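Long-range contact in extracellular solute-binding protein, family 1 (Bifidobacterium longum subsp. infantis ATCC 15697, PDB 3QUF), which probably captures a solute, perhaps a carbohydrate, outside the cell and delivers it to an ABC-type membrane transporter: residues D221-F226 against D399-L404. Sequence-based numbering, arbitrary orientation.
Sequences DWTPVF and DAAKAL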
loop_
_atom_site.group_PDB
_atom_site.type_symbol
_atom_site.label_atom_id
_atom_site.label_comp_id
_atom_site.label_asym_id
_atom_site.label_seq_id
_atom_site.Cartn_x
_atom_site.Cartn_y
_atom_site.Cartn_z
ATOM N N ASP A 221 13.503 1.867 16.328
ATOM C CA ASP A 221 12.284 1.090 16.021
ATOM C C ASP A 221 12.411 0.032 14.954
ATOM O O ASP A 221 11.715 -0.978 15.024
ATOM C CB ASP A 221 11.131 2.028 15.708
ATOM C CG ASP A 221 10.507 2.611 16.962
ATOM O OD1 ASP A 221 10.346 1.883 17.996
ATOM O OD2 ASP A 221 10.196 3.801 16.895
ATOM N N TRP A 222 13.245 0.242 13.944
ATOM C CA TRP A 222 13.390 -0.762 12.917
ATOM C C TRP A 222 14.393 -1.839 13.312
ATOM O O TRP A 222 14.267 -2.960 12.856
ATOM C CB TRP A 222 13.779 -0.167 11.570
ATOM C CG TRP A 222 12.623 0.491 10.825
ATOM C CD1 TRP A 222 11.574 1.196 11.368
ATOM C CD2 TRP A 222 12.392 0.487 9.405
ATOM N NE1 TRP A 222 10.748 1.652 10.373
ATOM C CE2 TRP A 222 11.231 1.240 9.161
ATOM C CE3 TRP A 222 13.077 -0.049 8.322
ATOM C CZ2 TRP A 222 10.716 1.444 7.869
ATOM C CZ3 TRP A 222 12.580 0.169 7.028
ATOM C CH2 TRP A 222 11.400 0.908 6.824
ATOM N N THR A 223 15.375 -1.492 14.155
ATOM C CA THR A 223 16.382 -2.500 14.577
ATOM C C THR A 223 15.784 -3.795 15.075
ATOM O O THR A 223 16.163 -4.855 14.601
ATOM C CB THR A 223 17.371 -1.955 15.615
ATOM O OG1 THR A 223 18.033 -0.830 15.057
ATOM C CG2 THR A 223 18.388 -3.014 15.977
ATOM N N PRO A 224 14.829 -3.727 16.022
ATOM C CA PRO A 224 14.261 -4.982 16.541
ATOM C C PRO A 224 13.511 -5.797 15.507
ATOM O O PRO A 224 13.447 -7.018 15.602
ATOM C CB PRO A 224 13.301 -4.529 17.634
ATOM C CG PRO A 224 13.055 -3.084 17.414
ATOM C CD PRO A 224 14.285 -2.537 16.697
ATOM N N VAL A 225 12.967 -5.116 14.511
ATOM C CA VAL A 225 12.251 -5.791 13.439
ATOM C C VAL A 225 13.234 -6.422 12.487
ATOM O O VAL A 225 13.091 -7.591 12.120
ATOM C CB VAL A 225 11.251 -4.844 12.733
ATOM C CG1 VAL A 225 10.390 -5.615 11.665
ATOM C CG2 VAL A 225 10.348 -4.185 13.769
ATOM N N PHE A 226 14.287 -5.702 12.151
ATOM C CA PHE A 226 15.354 -6.255 11.343
ATOM C C PHE A 226 15.970 -7.480 12.049
ATOM O O PHE A 226 16.357 -8.426 11.387
ATOM C CB PHE A 226 16.462 -5.244 11.108
ATOM C CG PHE A 226 16.249 -4.286 9.935
ATOM C CD1 PHE A 226 15.888 -4.740 8.677
ATOM C CD2 PHE A 226 16.493 -2.935 10.097
ATOM C CE1 PHE A 226 15.745 -3.834 7.595
ATOM C CE2 PHE A 226 16.369 -2.046 9.039
ATOM C CZ PHE A 226 15.995 -2.503 7.788
ATOM N N ASP A 399 23.214 -2.231 12.052
ATOM C CA ASP A 399 23.911 -1.520 10.962
ATOM C C ASP A 399 22.940 -1.074 9.874
ATOM O O ASP A 399 23.064 0.031 9.348
ATOM C CB ASP A 399 24.986 -2.389 10.293
ATOM C CG ASP A 399 26.186 -2.701 11.206
ATOM O OD1 ASP A 399 26.561 -1.856 12.080
ATOM O OD2 ASP A 399 26.766 -3.811 11.010
ATOM N N ALA A 400 22.012 -1.946 9.498
ATOM C CA ALA A 400 20.991 -1.594 8.504
ATOM C C ALA A 400 20.160 -0.413 8.977
ATOM O O ALA A 400 19.926 0.535 8.222
ATOM C CB ALA A 400 20.082 -2.781 8.218
ATOM N N ALA A 401 19.717 -0.455 10.232
ATOM C CA ALA A 401 18.933 0.641 10.777
ATOM C C ALA A 401 19.732 1.948 10.845
ATOM O O ALA A 401 19.202 3.009 10.530
ATOM C CB ALA A 401 18.346 0.268 12.140
ATOM N N LYS A 402 21.008 1.857 11.215
ATOM C CA LYS A 402 21.863 3.041 11.294
ATOM C C LYS A 402 22.036 3.649 9.903
ATOM O O LYS A 402 22.061 4.883 9.765
ATOM C CB LYS A 402 23.226 2.712 11.909
ATOM C CG LYS A 402 23.174 2.388 13.423
ATOM C CD LYS A 402 24.549 1.976 13.971
ATOM C CE LYS A 402 24.669 2.271 15.463
ATOM N NZ LYS A 402 26.023 1.885 16.015
ATOM N N ALA A 403 22.149 2.799 8.873
ATOM C CA ALA A 403 22.257 3.310 7.493
ATOM C C ALA A 403 21.010 4.070 7.041
ATOM O O ALA A 403 21.091 5.112 6.392
ATOM C CB ALA A 403 22.585 2.197 6.523
ATOM N N LEU A 404 19.839 3.551 7.395
ATOM C CA LEU A 404 18.596 4.248 7.130
ATOM C C LEU A 404 18.526 5.602 7.863
ATOM O O LEU A 404 18.129 6.581 7.276
ATOM C CB LEU A 404 17.392 3.377 7.474
ATOM C CG LEU A 404 17.131 2.201 6.508
ATOM C CD1 LEU A 404 16.017 1.325 7.037
ATOM C CD2 LEU A 404 16.781 2.691 5.112
#
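Phe226 meets the helix 397-408 through its ring. Ala400 CB lies over one face, 4.1 Å from the ring centroid and 17° off the normal, the geometry of a CH-pi contact, and is shifted toward the rim, so that CE2 is the ring atom nearest to it. Leu404 CD1 reaches the same ring in its plane, at the edge, 3.9 Å from CZ. CB of Phe226 already points toward 399-404; with CG beside the backbone N and anti to the carbonyl carbon (chi1 -85°), the ring lies with a face to Ala400 and its CZ edge to Leu404.

Apolar packing continues from Leu404 CD1 to the indole of Trp222, whose CE3 is 3.5 Å away; the two side chains cross at about a right angle. Beyond the contact, Phe190 stacks on Phe226 and Phe218 meets Trp222 edge-to-face, while the indole NE1 is hydrogen-bonded to Asp208 OD1.

At the level of closest backbone approach, where the CA atoms of Thr223 and Ala401 are 5.6 Å apart, Thr223 OG1 touches Ala401 CB at 3.1 Å. This close van der Waals contact is no hydrogen bond: the hydroxyl is hydrogen-bonded to Thr219 O, four residues earlier.

An alanine in place of Phe226 would probably open a gap beneath Ala400 CB and leave Leu404 CD1 without one of the two rings it touches across this contact.

No hydrogen bond joins the segments, and all six touching residues are buried. Shape and apolar contact therefore join Trp222 and the start of the following helix, up to Phe226, to helix 397-408, the last of the chain in this solute-binding fold, with small alanines letting the backbones come close.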